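Long-range contacts in probable ss-1,3-N-acetylglucosaminyltransferase (PDB 6H4F), which is probably a glycosyltransferase, a family 2 member of the GT-A clan that also carries a TarS-type linker domain: residues I168-S173 and A271-T276; L278-Q283 and T320-L325. All coordinates share one frame; numbering follows the deposited sequence.

Contact 1: residues I168-S173 and A271-T276. With FQ8 ([(2~{R},3~{S},4~{S})-2,3,4,5-tetrakis(oxidanyl)pentyl] [(2~{R},3~{R},4~{S})-2,3,4-tris(oxidanyl)-5-[oxidanyl-[(2~{R},3~{S},4~{S})-2,3,4-tris(oxidanyl)-5-phosphonooxy-pentoxy]phosphoryl]oxy-pentyl] hydrogen phosphate), chain M.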
ATOM      1  N   ILE A 168      25.323 -19.264  -4.099  1.00 26.03           N
ATOM      2  CA  ILE A 168      26.629 -18.624  -4.128  1.00 27.01           C
ATOM      3  C   ILE A 168      26.490 -17.098  -4.167  1.00 29.53           C
ATOM      4  O   ILE A 168      27.348 -16.408  -3.622  1.00 25.73           O
ATOM      5  CB  ILE A 168      27.508 -19.174  -5.265  1.00 28.14           C
ATOM      6  CG1 ILE A 168      27.679 -20.692  -5.130  1.00 27.48           C
ATOM      7  CG2 ILE A 168      28.860 -18.461  -5.285  1.00 29.57           C
ATOM      8  CD1 ILE A 168      28.588 -21.301  -6.166  1.00 29.64           C
ATOM      9  N   PHE A 169      25.407 -16.571  -4.756  1.00 27.48           N
ATOM     10  CA  PHE A 169      25.192 -15.115  -4.796  1.00 25.92           C
ATOM     11  C   PHE A 169      24.856 -14.572  -3.397  1.00 25.87           C
ATOM     12  O   PHE A 169      24.839 -13.363  -3.199  1.00 23.78           O
ATOM     13  CB  PHE A 169      24.134 -14.736  -5.839  1.00 28.02           C
ATOM     14  CG  PHE A 169      24.635 -14.588  -7.257  1.00 26.88           C
ATOM     15  CD1 PHE A 169      25.931 -14.916  -7.602  1.00 29.29           C
ATOM     16  CD2 PHE A 169      23.779 -14.188  -8.273  1.00 29.44           C
ATOM     17  CE1 PHE A 169      26.385 -14.765  -8.905  1.00 29.26           C
ATOM     18  CE2 PHE A 169      24.230 -14.031  -9.570  1.00 28.34           C
ATOM     19  CZ  PHE A 169      25.537 -14.301  -9.882  1.00 31.23           C
ATOM     20  N   TYR A 170      24.650 -15.458  -2.414  1.00 26.23           N
ATOM     21  CA  TYR A 170      24.485 -15.044  -1.039  1.00 24.74           C
ATOM     22  C   TYR A 170      25.799 -15.183  -0.236  1.00 29.11           C
ATOM     23  O   TYR A 170      25.805 -14.981   0.986  1.00 27.56           O
ATOM     24  CB  TYR A 170      23.360 -15.830  -0.382  1.00 26.06           C
ATOM     25  CG  TYR A 170      21.996 -15.500  -0.938  1.00 24.80           C
ATOM     26  CD1 TYR A 170      21.369 -14.339  -0.581  1.00 25.60           C
ATOM     27  CD2 TYR A 170      21.324 -16.357  -1.799  1.00 25.99           C
ATOM     28  CE1 TYR A 170      20.109 -14.009  -1.055  1.00 26.88           C
ATOM     29  CE2 TYR A 170      20.072 -16.051  -2.299  1.00 26.01           C
ATOM     30  CZ  TYR A 170      19.455 -14.870  -1.923  1.00 26.65           C
ATOM     31  OH  TYR A 170      18.207 -14.541  -2.384  1.00 25.58           O
ATOM     32  N   ALA A 171      26.919 -15.478  -0.901  1.00 27.81           N
ATOM     33  CA  ALA A 171      28.219 -15.604  -0.207  1.00 27.59           C
ATOM     34  C   ALA A 171      29.321 -15.043  -1.110  1.00 27.68           C
ATOM     35  O   ALA A 171      30.147 -15.806  -1.648  1.00 27.84           O
ATOM     36  CB  ALA A 171      28.482 -17.045   0.134  1.00 26.33           C
ATOM     37  N   LEU A 172      29.294 -13.723  -1.316  1.00 27.01           N
ATOM     38  CA  LEU A 172      30.118 -13.072  -2.325  1.00 29.79           C
ATOM     39  C   LEU A 172      31.349 -12.366  -1.727  1.00 28.89           C
ATOM     40  O   LEU A 172      32.026 -11.640  -2.453  1.00 30.69           O
ATOM     41  CB  LEU A 172      29.234 -12.070  -3.071  1.00 28.15           C
ATOM     42  CG  LEU A 172      28.225 -12.671  -4.037  1.00 26.43           C
ATOM     43  CD1 LEU A 172      27.394 -11.585  -4.680  1.00 26.69           C
ATOM     44  CD2 LEU A 172      28.891 -13.505  -5.115  1.00 29.41           C
ATOM     45  N   SER A 173      31.668 -12.596  -0.445  1.00 30.10           N
ATOM     46  CA  SER A 173      32.956 -12.102   0.116  1.00 30.85           C
ATOM     47  C   SER A 173      34.114 -12.703  -0.692  1.00 26.91           C
ATOM     48  O   SER A 173      33.937 -13.721  -1.390  1.00 29.43           O
ATOM     49  CB  SER A 173      33.101 -12.436   1.580  1.00 33.67           C
ATOM     50  OG  SER A 173      33.616 -13.762   1.755  1.00 30.98           O
ATOM     51  N   ALA A 271      20.877 -12.658 -13.234  1.00 27.27           N
ATOM     52  CA  ALA A 271      20.585 -11.252 -12.893  1.00 25.64           C
ATOM     53  C   ALA A 271      19.430 -11.197 -11.896  1.00 24.77           C
ATOM     54  O   ALA A 271      19.474 -10.461 -10.924  1.00 24.69           O
ATOM     55  CB  ALA A 271      20.271 -10.459 -14.150  1.00 27.77           C
ATOM     56  N   GLY A 272      18.389 -11.998 -12.145  1.00 25.76           N
ATOM     57  CA  GLY A 272      17.223 -12.053 -11.269  1.00 24.69           C
ATOM     58  C   GLY A 272      17.589 -12.499  -9.863  1.00 25.42           C
ATOM     59  O   GLY A 272      17.033 -11.996  -8.859  1.00 24.86           O
ATOM     60  N   LYS A 273      18.508 -13.466  -9.772  1.00 25.98           N
ATOM     61  CA  LYS A 273      18.944 -13.939  -8.478  1.00 24.71           C
ATOM     62  C   LYS A 273      19.741 -12.820  -7.783  1.00 26.91           C
ATOM     63  O   LYS A 273      19.566 -12.612  -6.593  1.00 27.30           O
ATOM     64  CB  LYS A 273      19.759 -15.228  -8.598  1.00 28.24           C
ATOM     65  CG  LYS A 273      20.241 -15.807  -7.269  1.00 34.53           C
ATOM     66  CD  LYS A 273      19.163 -16.116  -6.237  1.00 34.26           C
ATOM     67  CE  LYS A 273      18.270 -17.254  -6.682  1.00 36.42           C
ATOM     68  NZ  LYS A 273      17.057 -17.359  -5.827  1.00 34.33           N
ATOM     69  N   TYR A 274      20.598 -12.095  -8.519  1.00 26.31           N
ATOM     70  CA  TYR A 274      21.348 -11.013  -7.882  1.00 26.08           C
ATOM     71  C   TYR A 274      20.358  -9.957  -7.366  1.00 26.21           C
ATOM     72  O   TYR A 274      20.521  -9.464  -6.257  1.00 25.70           O
ATOM     73  CB  TYR A 274      22.447 -10.379  -8.755  1.00 27.02           C
ATOM     74  CG  TYR A 274      23.252  -9.423  -7.915  1.00 29.37           C
ATOM     75  CD1 TYR A 274      24.211  -9.884  -7.026  1.00 26.47           C
ATOM     76  CD2 TYR A 274      22.926  -8.080  -7.865  1.00 29.08           C
ATOM     77  CE1 TYR A 274      24.875  -9.028  -6.165  1.00 29.30           C
ATOM     78  CE2 TYR A 274      23.568  -7.212  -6.991  1.00 30.90           C
ATOM     79  CZ  TYR A 274      24.538  -7.688  -6.132  1.00 31.04           C
ATOM     80  OH  TYR A 274      25.153  -6.830  -5.267  1.00 32.58           O
ATOM     81  N   THR A 275      19.329  -9.637  -8.160  1.00 24.05           N
ATOM     82  CA  THR A 275      18.335  -8.656  -7.769  1.00 24.39           C
ATOM     83  C   THR A 275      17.688  -9.078  -6.444  1.00 23.68           C
ATOM     84  O   THR A 275      17.512  -8.255  -5.539  1.00 22.88           O
ATOM     85  CB  THR A 275      17.278  -8.448  -8.866  1.00 23.69           C
ATOM     86  OG1 THR A 275      17.934  -7.977 -10.043  1.00 23.35           O
ATOM     87  CG2 THR A 275      16.210  -7.467  -8.446  1.00 24.35           C
ATOM     88  N   THR A 276      17.344 -10.360  -6.327  1.00 24.17           N
ATOM     89  CA  THR A 276      16.747 -10.881  -5.116  1.00 24.16           C
ATOM     90  C   THR A 276      17.696 -10.657  -3.929  1.00 26.34           C
ATOM     91  O   THR A 276      17.262 -10.165  -2.878  1.00 27.42           O
ATOM     92  CB  THR A 276      16.389 -12.366  -5.253  1.00 24.66           C
ATOM     93  OG1 THR A 276      15.526 -12.537  -6.381  1.00 24.55           O
ATOM     94  CG2 THR A 276      15.717 -12.913  -4.007  1.00 24.46           C
TER
HETATM   95  OAN FQ8 M 401      14.962 -18.380  -2.702  1.00 39.71           O
HETATM   96  PBL FQ8 M 401      15.630 -16.990  -2.253  1.00 32.53           P
HETATM   97  OAO FQ8 M 401      14.476 -15.899  -2.462  1.00 34.34           O
HETATM   98  OAA FQ8 M 401      16.829 -16.681  -3.054  1.00 31.67           O
HETATM   99  OAX FQ8 M 401      15.876 -17.093  -0.676  1.00 42.43           O
HETATM  100  CAS FQ8 M 401      17.063 -16.595  -0.061  1.00 35.88           C
HETATM  101  CBE FQ8 M 401      17.206 -17.236   1.322  1.00 37.87           C
HETATM  102  OAG FQ8 M 401      16.023 -17.010   2.087  1.00 34.53           O
HETATM  103  CBJ FQ8 M 401      18.423 -16.664   2.058  1.00 41.50           C
HETATM  104  OAL FQ8 M 401      18.600 -15.276   1.773  1.00 35.36           O
HETATM  105  CBF FQ8 M 401      19.653 -17.429   1.595  1.00 43.11           C
HETATM  106  OAH FQ8 M 401      19.540 -18.772   2.058  1.00 55.78           O
HETATM  107  CAU FQ8 M 401      20.922 -16.771   2.151  1.00 42.42           C
HETATM  108  OAZ FQ8 M 401      20.798 -16.564   3.559  1.00 34.41           O
HETATM  109  PBN FQ8 M 401      22.081 -16.745   4.519  1.00 37.72           P
HETATM  110  OAQ FQ8 M 401      22.793 -18.091   4.021  1.00 31.15           O
HETATM  111  OAC FQ8 M 401      21.691 -16.828   5.941  1.00 33.66           O
HETATM  112  OBB FQ8 M 401      23.094 -15.549   4.193  1.00 45.02           O
HETATM  113  CAW FQ8 M 401      22.684 -14.193   4.380  1.00 52.78           C
HETATM  114  CBH FQ8 M 401      23.619 -13.232   3.639  1.00 55.27           C
HETATM  115  OAJ FQ8 M 401      24.127 -13.852   2.457  1.00 35.06           O
HETATM  116  CBK FQ8 M 401      24.779 -12.827   4.553  1.00 64.62           C
HETATM  117  OAM FQ8 M 401      24.281 -12.586   5.869  1.00 63.13           O
HETATM  118  CBG FQ8 M 401      25.444 -11.553   4.027  1.00 50.20           C
HETATM  119  OAI FQ8 M 401      24.470 -10.520   3.911  1.00 54.21           O
HETATM  120  CAV FQ8 M 401      26.059 -11.824   2.656  1.00 61.60           C
HETATM  121  OBA FQ8 M 401      27.272 -11.086   2.516  1.00 46.84           O
HETATM  122  PBM FQ8 M 401      28.449 -11.674   1.593  1.00 51.35           P
HETATM  123  OAP FQ8 M 401      27.741 -12.036   0.196  1.00 46.92           O
HETATM  124  OAB FQ8 M 401      29.087 -12.854   2.219  1.00 36.78           O
HETATM  125  OAY FQ8 M 401      29.470 -10.476   1.291  1.00 59.18           O
HETATM  126  CAT FQ8 M 401      29.035  -9.115   1.302  1.00 75.99           C
HETATM  127  CBD FQ8 M 401      29.997  -8.270   2.145  1.00 90.24           C
HETATM  128  OAF FQ8 M 401      31.337  -8.748   1.991  1.00 75.06           O
HETATM  129  CBI FQ8 M 401      29.925  -6.804   1.702  1.00102.68           C
HETATM  130  OAK FQ8 M 401      29.789  -6.731   0.281  1.00 56.62           O
HETATM  131  CBC FQ8 M 401      28.735  -6.103   2.366  1.00 93.40           C
HETATM  132  OAE FQ8 M 401      27.721  -7.056   2.697  1.00 79.07           O
HETATM  133  CAR FQ8 M 401      29.212  -5.401   3.640  1.00 98.61           C
HETATM  134  OAD FQ8 M 401      28.425  -4.229   3.862  1.00111.09           O
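Phosphate oxygen OAA of FQ8 is gripped from both segments: Tyr170 OH donates to it at 2.6 Å and Lys273 NZ at 2.9 Å. The lysine leaves helix 264-281 with CG anti to the backbone N (chi1 -179°), then bends at chi2 and chi3, and its CD passes 4.0 Å from Tyr170 CE2 on the way to the phosphate. Thr276, one turn further along the helix, brings its CG2 methyl to 3.4 Å from Tyr170 OH, while its hydroxyl turns back to the Gly272 carbonyl. The ligand backbone also crosses the tyrosine ring, with hydroxyl OAL over one face. Elsewhere the contact between the segments is mainly apolar. Phe169 sets the edge of its ring against the helix, CD2 lying 3.8 Å from Tyr274 N, and the Leu172 CD1 methyl meets the Tyr274 ring edge in plane, 3.9 Å from CE1. The Tyr274 hydroxyl bonds to Gln200 of helix 198-207. Two residues after Tyr170, Leu172 N donates an almost straight bond (2.7 Å, 174°) to OAP of another FQ8 phosphate. A loop of the family 2 range and a linker-range helix thus share one phosphate, whose negative charge the lysine probably helps to balance.

Contact 2: residues L278-Q283 and T320-L325; sequences LLRHGQ and TQIFNL. With FQ8 ([(2~{R},3~{S},4~{S})-2,3,4,5-tetrakis(oxidanyl)pentyl] [(2~{R},3~{R},4~{S})-2,3,4-tris(oxidanyl)-5-[oxidanyl-[(2~{R},3~{S},4~{S})-2,3,4-tris(oxidanyl)-5-phosphonooxy-pentoxy]phosphoryl]oxy-pentyl] hydrogen phosphate), chain M.
With chi1 near -70° in both, Leu279 and Arg280 swing CG away from their carbonyl carbons, and Arg280 then runs extended to NE, which carries its guanidinium alongside the Phe323 ring to the terminal phosphate of FQ8 (PBL). Phe323 packs its ring against the helix. Leu279 CB sits over the centre of its ring, 4.1 Å from the centroid, in a CH-pi contact, and Leu279 CD1 packs 3.7 Å from Phe323 CB. Arg280 CG approaches Phe323 CZ at 3.7 Å, and the ring brings CE2 over one guanidinium face with the two planes almost perpendicular, so this is no parallel stack. The contact joins the C-terminal end of helix 264-281 to the 3-10 turn leading into helix 324-331, both in the TarS-type linker region, with Phe323 at the N-cap position. Oxygen OAO lies in plane at the guanidinium edge, taking a 2.7 Å bond from Arg280 NH2 and a weak one from NE. Thr320 OG1 donates a third, at 2.6 Å, from the other segment. His281 lays its ring over CBH of the ligand, and its NE2 makes a weak bond to hydroxyl OAL, 3.4 Å away.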
ATOM      1  N   LEU A 278      20.084  -8.508  -3.626  1.00 26.70           N
ATOM      2  CA  LEU A 278      20.186  -7.078  -3.406  1.00 26.81           C
ATOM      3  C   LEU A 278      18.994  -6.583  -2.575  1.00 28.49           C
ATOM      4  O   LEU A 278      19.167  -5.762  -1.670  1.00 26.68           O
ATOM      5  CB  LEU A 278      20.247  -6.394  -4.768  1.00 27.65           C
ATOM      6  CG  LEU A 278      20.367  -4.873  -4.759  1.00 31.97           C
ATOM      7  CD1 LEU A 278      21.654  -4.443  -4.056  1.00 32.95           C
ATOM      8  CD2 LEU A 278      20.348  -4.337  -6.186  1.00 31.53           C
ATOM      9  N   LEU A 279      17.792  -7.086  -2.872  1.00 27.78           N
ATOM     10  CA  LEU A 279      16.603  -6.673  -2.150  1.00 28.61           C
ATOM     11  C   LEU A 279      16.573  -7.313  -0.758  1.00 27.15           C
ATOM     12  O   LEU A 279      16.052  -6.710   0.161  1.00 27.52           O
ATOM     13  CB  LEU A 279      15.354  -7.044  -2.950  1.00 26.37           C
ATOM     14  CG  LEU A 279      15.185  -6.259  -4.241  1.00 29.10           C
ATOM     15  CD1 LEU A 279      14.026  -6.796  -5.060  1.00 31.61           C
ATOM     16  CD2 LEU A 279      14.987  -4.796  -3.946  1.00 30.19           C
ATOM     17  N   ARG A 280      17.145  -8.506  -0.597  1.00 26.95           N
ATOM     18  CA  ARG A 280      17.167  -9.127   0.735  1.00 29.00           C
ATOM     19  C   ARG A 280      18.266  -8.534   1.632  1.00 31.01           C
ATOM     20  O   ARG A 280      18.072  -8.494   2.832  1.00 31.32           O
ATOM     21  CB  ARG A 280      17.372 -10.636   0.672  1.00 29.54           C
ATOM     22  CG  ARG A 280      16.169 -11.403   0.151  1.00 32.70           C
ATOM     23  CD  ARG A 280      16.468 -12.884   0.235  1.00 35.23           C
ATOM     24  NE  ARG A 280      15.410 -13.678  -0.338  1.00 33.27           N
ATOM     25  CZ  ARG A 280      14.265 -13.932   0.276  1.00 35.10           C
ATOM     26  NH1 ARG A 280      13.999 -13.355   1.439  1.00 31.07           N
ATOM     27  NH2 ARG A 280      13.370 -14.709  -0.306  1.00 32.62           N
ATOM     28  N   HIS A 281      19.423  -8.154   1.067  1.00 30.66           N
ATOM     29  CA  HIS A 281      20.617  -7.888   1.901  1.00 30.47           C
ATOM     30  C   HIS A 281      21.366  -6.607   1.509  1.00 32.07           C
ATOM     31  O   HIS A 281      22.392  -6.339   2.070  1.00 30.20           O
ATOM     32  CB  HIS A 281      21.606  -9.056   1.827  1.00 27.80           C
ATOM     33  CG  HIS A 281      21.029 -10.359   2.239  1.00 31.03           C
ATOM     34  ND1 HIS A 281      20.530 -10.577   3.498  1.00 32.19           N
ATOM     35  CD2 HIS A 281      20.865 -11.513   1.552  1.00 32.48           C
ATOM     36  CE1 HIS A 281      20.089 -11.820   3.575  1.00 35.99           C
ATOM     37  NE2 HIS A 281      20.295 -12.419   2.399  1.00 31.87           N
ATOM     38  N   GLY A 282      20.859  -5.825   0.550  1.00 31.97           N
ATOM     39  CA  GLY A 282      21.574  -4.647   0.069  1.00 29.94           C
ATOM     40  C   GLY A 282      21.699  -3.558   1.125  1.00 31.70           C
ATOM     41  O   GLY A 282      20.963  -3.535   2.136  1.00 31.43           O
ATOM     42  N   GLN A 283      22.614  -2.630   0.866  1.00 32.01           N
ATOM     43  CA  GLN A 283      22.840  -1.447   1.699  1.00 36.29           C
ATOM     44  C   GLN A 283      21.536  -0.641   1.773  1.00 34.51           C
ATOM     45  O   GLN A 283      20.885  -0.407   0.757  1.00 28.92           O
ATOM     46  CB  GLN A 283      23.988  -0.623   1.102  1.00 37.48           C
ATOM     47  CG  GLN A 283      24.838   0.093   2.139  1.00 55.25           C
ATOM     48  CD  GLN A 283      25.675   1.203   1.534  1.00 64.36           C
ATOM     49  OE1 GLN A 283      26.250   1.067   0.452  1.00 65.36           O
ATOM     50  NE2 GLN A 283      25.765   2.329   2.232  1.00 51.89           N
ATOM     51  N   THR A 320      12.493 -13.528  -6.734  1.00 26.01           N
ATOM     52  CA  THR A 320      11.529 -14.117  -5.810  1.00 28.82           C
ATOM     53  C   THR A 320      10.308 -13.199  -5.699  1.00 29.58           C
ATOM     54  O   THR A 320      10.448 -12.009  -5.490  1.00 30.20           O
ATOM     55  CB  THR A 320      12.172 -14.404  -4.452  1.00 28.75           C
ATOM     56  OG1 THR A 320      13.325 -15.217  -4.695  1.00 31.02           O
ATOM     57  CG2 THR A 320      11.243 -15.118  -3.504  1.00 29.56           C
ATOM     58  N   GLN A 321       9.111 -13.761  -5.821  1.00 33.43           N
ATOM     59  CA  GLN A 321       7.951 -13.002  -6.250  1.00 36.07           C
ATOM     60  C   GLN A 321       7.344 -12.169  -5.108  1.00 35.29           C
ATOM     61  O   GLN A 321       6.601 -11.240  -5.406  1.00 33.06           O
ATOM     62  CB  GLN A 321       6.932 -13.890  -6.967  1.00 44.46           C
ATOM     63  CG  GLN A 321       7.316 -14.164  -8.424  1.00 59.95           C
ATOM     64  CD  GLN A 321       7.456 -12.912  -9.274  1.00 74.29           C
ATOM     65  OE1 GLN A 321       6.511 -12.147  -9.467  1.00 88.38           O
ATOM     66  NE2 GLN A 321       8.647 -12.694  -9.809  1.00 50.43           N
ATOM     67  N   ILE A 322       7.701 -12.415  -3.840  1.00 31.65           N
ATOM     68  CA  ILE A 322       7.318 -11.489  -2.760  1.00 34.88           C
ATOM     69  C   ILE A 322       7.838 -10.077  -3.040  1.00 32.83           C
ATOM     70  O   ILE A 322       7.286  -9.127  -2.500  1.00 35.75           O
ATOM     71  CB  ILE A 322       7.790 -11.933  -1.358  1.00 40.80           C
ATOM     72  CG1 ILE A 322       9.284 -12.212  -1.309  1.00 38.21           C
ATOM     73  CG2 ILE A 322       6.974 -13.111  -0.854  1.00 46.39           C
ATOM     74  CD1 ILE A 322       9.821 -12.293   0.102  1.00 46.39           C
ATOM     75  N   PHE A 323       8.896  -9.941  -3.851  1.00 30.48           N
ATOM     76  CA  PHE A 323       9.508  -8.652  -4.163  1.00 29.90           C
ATOM     77  C   PHE A 323       8.938  -8.006  -5.433  1.00 31.92           C
ATOM     78  O   PHE A 323       9.451  -6.971  -5.872  1.00 28.64           O
ATOM     79  CB  PHE A 323      11.023  -8.809  -4.286  1.00 31.21           C
ATOM     80  CG  PHE A 323      11.690  -9.202  -2.994  1.00 32.48           C
ATOM     81  CD1 PHE A 323      11.647  -8.356  -1.897  1.00 33.18           C
ATOM     82  CD2 PHE A 323      12.337 -10.419  -2.860  1.00 32.15           C
ATOM     83  CE1 PHE A 323      12.253  -8.706  -0.699  1.00 35.45           C
ATOM     84  CE2 PHE A 323      12.932 -10.768  -1.655  1.00 39.73           C
ATOM     85  CZ  PHE A 323      12.889  -9.911  -0.574  1.00 33.94           C
ATOM     86  N   ASN A 324       7.865  -8.555  -6.000  1.00 29.94           N
ATOM     87  CA  ASN A 324       7.371  -8.088  -7.304  1.00 32.82           C
ATOM     88  C   ASN A 324       7.014  -6.595  -7.218  1.00 28.55           C
ATOM     89  O   ASN A 324       7.386  -5.808  -8.092  1.00 26.29           O
ATOM     90  CB  ASN A 324       6.203  -8.930  -7.831  1.00 35.79           C
ATOM     91  CG  ASN A 324       4.884  -8.699  -7.110  1.00 44.77           C
ATOM     92  OD1 ASN A 324       4.837  -8.621  -5.879  1.00 47.24           O
ATOM     93  ND2 ASN A 324       3.797  -8.575  -7.862  1.00 50.90           N
ATOM     94  N   LEU A 325       6.314  -6.192  -6.158  1.00 27.11           N
ATOM     95  CA  LEU A 325       5.843  -4.818  -6.044  1.00 29.24           C
ATOM     96  C   LEU A 325       7.023  -3.889  -5.761  1.00 27.08           C
ATOM     97  O   LEU A 325       7.166  -2.841  -6.397  1.00 26.85           O
ATOM     98  CB  LEU A 325       4.774  -4.744  -4.955  1.00 29.94           C
ATOM     99  CG  LEU A 325       4.332  -3.328  -4.595  1.00 33.22           C
ATOM    100  CD1 LEU A 325       3.787  -2.562  -5.787  1.00 32.10           C
ATOM    101  CD2 LEU A 325       3.274  -3.369  -3.492  1.00 34.30           C
TER
HETATM  102  OAN FQ8 M 401      14.962 -18.380  -2.702  1.00 39.71           O
HETATM  103  PBL FQ8 M 401      15.630 -16.990  -2.253  1.00 32.53           P
HETATM  104  OAO FQ8 M 401      14.476 -15.899  -2.462  1.00 34.34           O
HETATM  105  OAA FQ8 M 401      16.829 -16.681  -3.054  1.00 31.67           O
HETATM  106  OAX FQ8 M 401      15.876 -17.093  -0.676  1.00 42.43           O
HETATM  107  CAS FQ8 M 401      17.063 -16.595  -0.061  1.00 35.88           C
HETATM  108  CBE FQ8 M 401      17.206 -17.236   1.322  1.00 37.87           C
HETATM  109  OAG FQ8 M 401      16.023 -17.010   2.087  1.00 34.53           O
HETATM  110  CBJ FQ8 M 401      18.423 -16.664   2.058  1.00 41.50           C
HETATM  111  OAL FQ8 M 401      18.600 -15.276   1.773  1.00 35.36           O
HETATM  112  CBF FQ8 M 401      19.653 -17.429   1.595  1.00 43.11           C
HETATM  113  OAH FQ8 M 401      19.540 -18.772   2.058  1.00 55.78           O
HETATM  114  CAU FQ8 M 401      20.922 -16.771   2.151  1.00 42.42           C
HETATM  115  OAZ FQ8 M 401      20.798 -16.564   3.559  1.00 34.41           O
HETATM  116  PBN FQ8 M 401      22.081 -16.745   4.519  1.00 37.72           P
HETATM  117  OAQ FQ8 M 401      22.793 -18.091   4.021  1.00 31.15           O
HETATM  118  OAC FQ8 M 401      21.691 -16.828   5.941  1.00 33.66           O
HETATM  119  OBB FQ8 M 401      23.094 -15.549   4.193  1.00 45.02           O
HETATM  120  CAW FQ8 M 401      22.684 -14.193   4.380  1.00 52.78           C
HETATM  121  CBH FQ8 M 401      23.619 -13.232   3.639  1.00 55.27           C
HETATM  122  OAJ FQ8 M 401      24.127 -13.852   2.457  1.00 35.06           O
HETATM  123  CBK FQ8 M 401      24.779 -12.827   4.553  1.00 64.62           C
HETATM  124  OAM FQ8 M 401      24.281 -12.586   5.869  1.00 63.13           O
HETATM  125  CBG FQ8 M 401      25.444 -11.553   4.027  1.00 50.20           C
HETATM  126  OAI FQ8 M 401      24.470 -10.520   3.911  1.00 54.21           O
HETATM  127  CAV FQ8 M 401      26.059 -11.824   2.656  1.00 61.60           C
HETATM  128  OBA FQ8 M 401      27.272 -11.086   2.516  1.00 46.84           O
HETATM  129  PBM FQ8 M 401      28.449 -11.674   1.593  1.00 51.35           P
HETATM  130  OAP FQ8 M 401      27.741 -12.036   0.196  1.00 46.92           O
HETATM  131  OAB FQ8 M 401      29.087 -12.854   2.219  1.00 36.78           O
HETATM  132  OAY FQ8 M 401      29.470 -10.476   1.291  1.00 59.18           O
HETATM  133  CAT FQ8 M 401      29.035  -9.115   1.302  1.00 75.99           C
HETATM  134  CBD FQ8 M 401      29.997  -8.270   2.145  1.00 90.24           C
HETATM  135  OAF FQ8 M 401      31.337  -8.748   1.991  1.00 75.06           O
HETATM  136  CBI FQ8 M 401      29.925  -6.804   1.702  1.00102.68           C
HETATM  137  OAK FQ8 M 401      29.789  -6.731   0.281  1.00 56.62           O
HETATM  138  CBC FQ8 M 401      28.735  -6.103   2.366  1.00 93.40           C
HETATM  139  OAE FQ8 M 401      27.721  -7.056   2.697  1.00 79.07           O
HETATM  140  CAR FQ8 M 401      29.212  -5.401   3.640  1.00 98.61           C
HETATM  141  OAD FQ8 M 401      28.425  -4.229   3.862  1.00111.09           O

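How the contacts relate
From the N terminus, the chain builds most of the mixed sheet of the GT-A-type domain before reaching 168-173, in the loop between strands 134-142 and 177-179. Contact 1 closes when helix 264-281 returns to that loop, 98 residues on. The same helix then supplies 278-283, and contact 2 closes a shorter, sheet-free excursion at 320-325. The two loops therefore follow in series, neither nested nor crossed, with centres about 11 Å apart. They also touch: Thr276 OG1 and Thr320 N make a probable hydrogen bond, and Tyr170 packs on Arg280 and His281. Helix 264-281 thus links the sheet domain to the C-terminal helices, with FQ8 touching both contacts.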